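Local structure of Non-structural protein 2 (Human rotavirus C, 2GU0) at residues A[150-155]-A[183-188]; A[167-172]-A[222-227]. The protein probably serves rotavirus genome replication and packaging as a homooctameric RNA-binding NTPase and RNA triphosphatase that helps NSP5 build viroplasms. One frame throughout, in Å; residues are numbered along the deposited sequence.

Contact 1: A[150-155]-A[183-188]; sequences PLTESN and EYKITI
Glu153 and Lys185 form the charged link of this contact, a salt bridge with Glu153 OE2 and Lys185 NZ 2.8 Å apart. The ammonium group meets the anti lone pair of OE2, and the two side chains cross at about a right angle. Two torsions account for the meeting: Glu153 CG lies between its backbone N and carbonyl carbon (chi1 62°), with the chain extended beyond, whereas the Lys185 chain bends at chi3 (-71°) to bring NZ across. Lower on the lysine, CD touches the methyl Thr152 CG2 at 3.6 Å. Thr152 also faces Thr187, Thr152 OG1 and Thr187 OG1 approaching to 3.2 Å; Thr187 OG1 hydrogen-bonds to Thr149 OG1.

Lys185 and Thr187 alternate along strand 182-188, both with CB directed at the loop, while Ile186 between them turns away. This strand is the middle member of the five-stranded antiparallel sheet in the HIT-like C-terminal part of NSP2, and the loop 150-155 covers one face of it. Lys185 is a predicted ATP-binding residue.

Farther out, Glu147 OE1 makes a second salt bridge to Lys185 NZ. Asn113 ND2 and Tyr171 OH both bond to Glu153 OE1, so both carboxylate oxygens of Glu153 are engaged and its rotation is restricted. Arg117 NH1, from the same helix as Asn113, 108-119, binds the carbonyl oxygens of Pro150 and Thr152. At the two ends of segment 150-155, Pro150 packs on Ile47 and Asn155 on Tyr49 of the second subunit.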
loop_
_atom_site.group_PDB
_atom_site.type_symbol
_atom_site.label_atom_id
_atom_site.label_comp_id
_atom_site.label_asym_id
_atom_site.label_seq_id
_atom_site.Cartn_x
_atom_site.Cartn_y
_atom_site.Cartn_z
ATOM N N PRO A 150 36.381 -12.417 16.712
ATOM C CA PRO A 150 35.255 -13.300 16.374
ATOM C C PRO A 150 34.080 -13.143 17.322
ATOM O O PRO A 150 32.943 -13.486 16.979
ATOM C CB PRO A 150 35.870 -14.690 16.466
ATOM C CG PRO A 150 37.274 -14.458 16.063
ATOM C CD PRO A 150 37.628 -13.194 16.821
ATOM N N LEU A 151 34.360 -12.595 18.502
ATOM C CA LEU A 151 33.345 -12.425 19.530
ATOM C C LEU A 151 32.874 -10.999 19.799
ATOM O O LEU A 151 32.022 -10.798 20.675
ATOM C CB LEU A 151 33.863 -13.025 20.837
ATOM C CG LEU A 151 34.543 -14.382 20.640
ATOM C CD1 LEU A 151 35.259 -14.774 21.896
ATOM C CD2 LEU A 151 33.512 -15.436 20.252
ATOM N N THR A 152 33.400 -10.009 19.074
ATOM C CA THR A 152 32.990 -8.627 19.336
ATOM C C THR A 152 31.488 -8.478 19.241
ATOM O O THR A 152 30.819 -9.261 18.585
ATOM C CB THR A 152 33.594 -7.609 18.350
ATOM O OG1 THR A 152 34.999 -7.803 18.263
ATOM C CG2 THR A 152 33.347 -6.182 18.843
ATOM N N GLU A 153 30.970 -7.450 19.894
ATOM C CA GLU A 153 29.548 -7.192 19.864
ATOM C C GLU A 153 29.047 -6.720 18.501
ATOM O O GLU A 153 27.868 -6.852 18.216
ATOM C CB GLU A 153 29.175 -6.142 20.918
ATOM C CG GLU A 153 29.815 -4.781 20.708
ATOM C CD GLU A 153 29.292 -3.721 21.673
ATOM O OE1 GLU A 153 28.133 -3.276 21.516
ATOM O OE2 GLU A 153 30.050 -3.334 22.590
ATOM N N SER A 154 29.919 -6.197 17.648
ATOM C CA SER A 154 29.449 -5.680 16.368
ATOM C C SER A 154 30.117 -6.126 15.055
ATOM O O SER A 154 31.331 -6.311 14.983
ATOM C CB SER A 154 29.435 -4.144 16.445
ATOM O OG SER A 154 29.335 -3.534 15.173
ATOM N N ASN A 155 29.270 -6.253 14.031
ATOM C CA ASN A 155 29.585 -6.634 12.645
ATOM C C ASN A 155 30.199 -5.516 11.839
ATOM O O ASN A 155 31.122 -5.725 11.056
ATOM C CB ASN A 155 28.305 -6.978 11.880
ATOM C CG ASN A 155 27.893 -8.386 12.058
ATOM O OD1 ASN A 155 26.832 -8.785 11.611
ATOM N ND2 ASN A 155 28.738 -9.171 12.710
ATOM N N GLU A 183 30.974 5.853 19.180
ATOM C CA GLU A 183 32.123 5.023 19.506
ATOM C C GLU A 183 32.421 3.940 18.481
ATOM O O GLU A 183 31.590 3.623 17.643
ATOM C CB GLU A 183 31.900 4.334 20.851
ATOM C CG GLU A 183 31.413 5.233 21.960
ATOM C CD GLU A 183 31.128 4.460 23.230
ATOM O OE1 GLU A 183 30.205 3.630 23.209
ATOM O OE2 GLU A 183 31.820 4.666 24.248
ATOM N N TYR A 184 33.624 3.384 18.570
ATOM C CA TYR A 184 34.062 2.278 17.726
ATOM C C TYR A 184 34.818 1.350 18.661
ATOM O O TYR A 184 35.201 1.753 19.763
ATOM C CB TYR A 184 35.011 2.738 16.619
ATOM C CG TYR A 184 34.411 3.728 15.665
ATOM C CD1 TYR A 184 34.263 5.061 16.034
ATOM C CD2 TYR A 184 34.001 3.345 14.391
ATOM C CE1 TYR A 184 33.728 5.995 15.158
ATOM C CE2 TYR A 184 33.466 4.268 13.507
ATOM C CZ TYR A 184 33.334 5.593 13.901
ATOM O OH TYR A 184 32.819 6.540 13.059
ATOM N N LYS A 185 35.037 0.112 18.238
ATOM C CA LYS A 185 35.766 -0.826 19.079
ATOM C C LYS A 185 36.900 -1.526 18.331
ATOM O O LYS A 185 36.722 -2.013 17.214
ATOM C CB LYS A 185 34.814 -1.870 19.667
ATOM C CG LYS A 185 35.476 -2.765 20.706
ATOM C CD LYS A 185 34.542 -3.832 21.274
ATOM C CE LYS A 185 33.482 -3.245 22.180
ATOM N NZ LYS A 185 32.677 -4.315 22.821
ATOM N N ILE A 186 38.070 -1.564 18.965
ATOM C CA ILE A 186 39.256 -2.211 18.413
ATOM C C ILE A 186 39.432 -3.541 19.129
ATOM O O ILE A 186 39.482 -3.582 20.348
ATOM C CB ILE A 186 40.504 -1.384 18.703
ATOM C CG1 ILE A 186 40.310 0.051 18.230
ATOM C CG2 ILE A 186 41.701 -2.008 18.040
ATOM C CD1 ILE A 186 41.448 0.950 18.646
ATOM N N THR A 187 39.527 -4.634 18.393
ATOM C CA THR A 187 39.715 -5.932 19.036
ATOM C C THR A 187 40.782 -6.669 18.267
ATOM O O THR A 187 40.845 -6.536 17.058
ATOM C CB THR A 187 38.416 -6.785 19.015
ATOM O OG1 THR A 187 38.050 -7.072 17.662
ATOM C CG2 THR A 187 37.282 -6.046 19.673
ATOM N N ILE A 188 41.635 -7.426 18.951
ATOM C CA ILE A 188 42.678 -8.191 18.258
ATOM C C ILE A 188 42.050 -9.450 17.664
ATOM O O ILE A 188 41.102 -10.007 18.227
ATOM C CB ILE A 188 43.828 -8.605 19.207
ATOM C CG1 ILE A 188 43.259 -9.292 20.453
ATOM C CG2 ILE A 188 44.667 -7.395 19.563
ATOM C CD1 ILE A 188 44.284 -9.559 21.539
#

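Contact 2: A[167-172]-A[222-227]; sequences TKLDYS and HWRLVL
Arg224 NH1 is held by one salt bridge, from Glu183 OE1 on the intervening strand, while Leu169 and Tyr171 only touch it across the contact. Leu169 supplies the nonpolar cover: its CD1 sits 3.6 Å from Arg224 NH1, over one face of the guanidinium and offset toward the rim. The leucine and arginine side chains cross at about a right angle, and of the two leucine methyls CD1 is the one that lies on that face. Tyr171 reaches in from the opposite direction to the arginine and meets the guanidinium at its edge, with Tyr171 OH 3.5 Å from Arg224 NH1. Phenol ring and guanidinium are nearly coplanar, 22° apart, so the approach is rim to rim, with no cation-pi stacking. No hydrogen bond joins the pair; the tyrosine hydroxyl bonds instead to Glu153 OE1.

The backbones stay well apart, the nearest CA atoms, those of Leu169 and Arg224, being 9.3 Å from each other. Strand 182-188 runs between strands 164-170 and 222-227 in the antiparallel sheet of the HIT-like fold, and the side chains meet above it. Arg224 spans the gap with CG anti to the backbone N (chi1 -167°) and a bend at chi3 (-68°) that carries the guanidinium over. Near the end of strand 164-170, Ser172 OG donates to Asp170 OD2 at 2.9 Å, from above the carboxylate plane. Tyr171 packs on Arg109 and Asn113 of helix 108-119. Both Arg109 and Arg224 are predicted to bind ATP.

Since the contact itself contributes no polar bond, the guanidinium appears to be oriented mainly by Glu183, with a long, weak ion pair from NH2 to Glu153 OE2; the low-polarity cover of Leu169 would be expected to strengthen that attraction.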
loop_
_atom_site.group_PDB
_atom_site.type_symbol
_atom_site.label_atom_id
_atom_site.label_comp_id
_atom_site.label_asym_id
_atom_site.label_seq_id
_atom_site.Cartn_x
_atom_site.Cartn_y
_atom_site.Cartn_z
ATOM N N THR A 167 35.319 -1.950 14.619
ATOM C CA THR A 167 33.891 -2.104 14.361
ATOM C C THR A 167 33.112 -0.931 14.922
ATOM O O THR A 167 33.453 -0.407 15.975
ATOM C CB THR A 167 33.361 -3.379 14.997
ATOM O OG1 THR A 167 33.851 -3.467 16.337
ATOM C CG2 THR A 167 33.811 -4.602 14.198
ATOM N N LYS A 168 32.063 -0.514 14.225
ATOM C CA LYS A 168 31.274 0.620 14.687
ATOM C C LYS A 168 30.194 0.276 15.714
ATOM O O LYS A 168 29.360 -0.591 15.486
ATOM C CB LYS A 168 30.643 1.341 13.492
ATOM C CG LYS A 168 29.515 2.274 13.872
ATOM C CD LYS A 168 29.026 3.060 12.679
ATOM C CE LYS A 168 29.906 4.260 12.420
ATOM N NZ LYS A 168 29.888 5.184 13.594
ATOM N N LEU A 169 30.232 0.969 16.847
ATOM C CA LEU A 169 29.262 0.784 17.920
ATOM C C LEU A 169 28.256 1.915 17.792
ATOM O O LEU A 169 28.514 3.064 18.184
ATOM C CB LEU A 169 29.957 0.819 19.286
ATOM C CG LEU A 169 30.859 -0.401 19.493
ATOM C CD1 LEU A 169 31.628 -0.327 20.797
ATOM C CD2 LEU A 169 29.990 -1.632 19.463
ATOM N N ASP A 170 27.112 1.575 17.212
ATOM C CA ASP A 170 26.054 2.532 16.976
ATOM C C ASP A 170 24.847 2.112 17.777
ATOM O O ASP A 170 24.150 1.171 17.416
ATOM C CB ASP A 170 25.698 2.555 15.494
ATOM C CG ASP A 170 24.856 3.748 15.119
ATOM O OD1 ASP A 170 24.341 3.765 13.979
ATOM O OD2 ASP A 170 24.718 4.671 15.958
ATOM N N TYR A 171 24.602 2.822 18.866
ATOM C CA TYR A 171 23.491 2.516 19.737
ATOM C C TYR A 171 22.295 3.363 19.369
ATOM O O TYR A 171 21.165 3.043 19.721
ATOM C CB TYR A 171 23.917 2.772 21.179
ATOM C CG TYR A 171 25.097 1.919 21.581
ATOM C CD1 TYR A 171 26.232 2.477 22.156
ATOM C CD2 TYR A 171 25.079 0.546 21.364
ATOM C CE1 TYR A 171 27.327 1.673 22.504
ATOM C CE2 TYR A 171 26.156 -0.263 21.705
ATOM C CZ TYR A 171 27.273 0.300 22.273
ATOM O OH TYR A 171 28.320 -0.520 22.620
ATOM N N SER A 172 22.551 4.436 18.633
ATOM C CA SER A 172 21.506 5.360 18.223
ATOM C C SER A 172 20.219 4.703 17.721
ATOM O O SER A 172 19.142 5.276 17.876
ATOM C CB SER A 172 22.041 6.302 17.147
ATOM O OG SER A 172 22.012 5.680 15.875
ATOM N N HIS A 222 40.952 -5.224 24.731
ATOM C CA HIS A 222 40.144 -4.716 23.634
ATOM C C HIS A 222 40.032 -3.224 23.919
ATOM O O HIS A 222 40.179 -2.795 25.062
ATOM C CB HIS A 222 38.772 -5.421 23.545
ATOM C CG HIS A 222 37.753 -4.948 24.534
ATOM N ND1 HIS A 222 37.328 -5.726 25.590
ATOM C CD2 HIS A 222 37.031 -3.803 24.596
ATOM C CE1 HIS A 222 36.384 -5.081 26.256
ATOM N NE2 HIS A 222 36.184 -3.912 25.673
ATOM N N TRP A 223 39.790 -2.424 22.892
ATOM C CA TRP A 223 39.764 -0.980 23.083
ATOM C C TRP A 223 38.582 -0.226 22.503
ATOM O O TRP A 223 37.969 -0.640 21.522
ATOM C CB TRP A 223 41.070 -0.404 22.530
ATOM C CG TRP A 223 42.258 -1.108 23.078
ATOM C CD1 TRP A 223 42.958 -0.776 24.191
ATOM C CD2 TRP A 223 42.808 -2.342 22.613
ATOM N NE1 TRP A 223 43.908 -1.726 24.458
ATOM C CE2 TRP A 223 43.838 -2.702 23.504
ATOM C CE3 TRP A 223 42.524 -3.186 21.532
ATOM C CZ2 TRP A 223 44.591 -3.872 23.354
ATOM C CZ3 TRP A 223 43.271 -4.355 21.379
ATOM C CH2 TRP A 223 44.296 -4.688 22.290
ATOM N N ARG A 224 38.272 0.904 23.120
ATOM C CA ARG A 224 37.168 1.727 22.664
ATOM C C ARG A 224 37.653 3.106 22.201
ATOM O O ARG A 224 38.346 3.809 22.928
ATOM C CB ARG A 224 36.126 1.865 23.789
ATOM C CG ARG A 224 34.790 2.443 23.328
ATOM C CD ARG A 224 33.695 2.283 24.375
ATOM N NE ARG A 224 33.319 0.886 24.557
ATOM C CZ ARG A 224 32.090 0.401 24.370
ATOM N NH1 ARG A 224 31.097 1.202 23.986
ATOM N NH2 ARG A 224 31.851 -0.891 24.586
ATOM N N LEU A 225 37.311 3.465 20.967
ATOM C CA LEU A 225 37.661 4.768 20.413
ATOM C C LEU A 225 36.559 5.706 20.890
ATOM O O LEU A 225 35.402 5.544 20.499
ATOM C CB LEU A 225 37.676 4.726 18.879
ATOM C CG LEU A 225 38.871 4.006 18.253
ATOM C CD1 LEU A 225 38.656 3.837 16.774
ATOM C CD2 LEU A 225 40.135 4.800 18.512
ATOM N N VAL A 226 36.911 6.667 21.742
ATOM C CA VAL A 226 35.929 7.599 22.275
ATOM C C VAL A 226 36.262 9.031 21.905
ATOM O O VAL A 226 37.405 9.339 21.573
ATOM C CB VAL A 226 35.833 7.476 23.807
ATOM C CG1 VAL A 226 35.428 6.063 24.175
ATOM C CG2 VAL A 226 37.169 7.814 24.458
ATOM N N LEU A 227 35.262 9.905 21.944
ATOM C CA LEU A 227 35.477 11.309 21.607
ATOM C C LEU A 227 36.309 11.986 22.685
ATOM O O LEU A 227 36.118 11.717 23.875
ATOM C CB LEU A 227 34.140 12.048 21.471
ATOM C CG LEU A 227 33.458 12.242 20.108
ATOM C CD1 LEU A 227 34.265 11.583 19.018
ATOM C CD2 LEU A 227 32.048 11.690 20.166
#

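Contacts 1 and 2 have centres 8 Å apart and share one sheet through the neighbouring strands 164-170, 182-188 and 222-227; their segments alternate along the chain. The bonds that join them include the salt bridge of Glu183 OE1 to Arg224 NH1, 2.7 Å, a probable backbone hydrogen bond of Ile186 N to Trp223 O, also 2.7 Å, and the hydrogen bond between Tyr171 OH and Glu153 OE1. Glu153 thus serves both, pairing with Lys185 in contact 1 and approaching Arg224 in contact 2. The side chain of His222, the predicted NTPase and RTPase active-site residue, comes within about 4 Å of that of Lys185 (nearest atoms), consistent with both contacts bordering the nucleotide site.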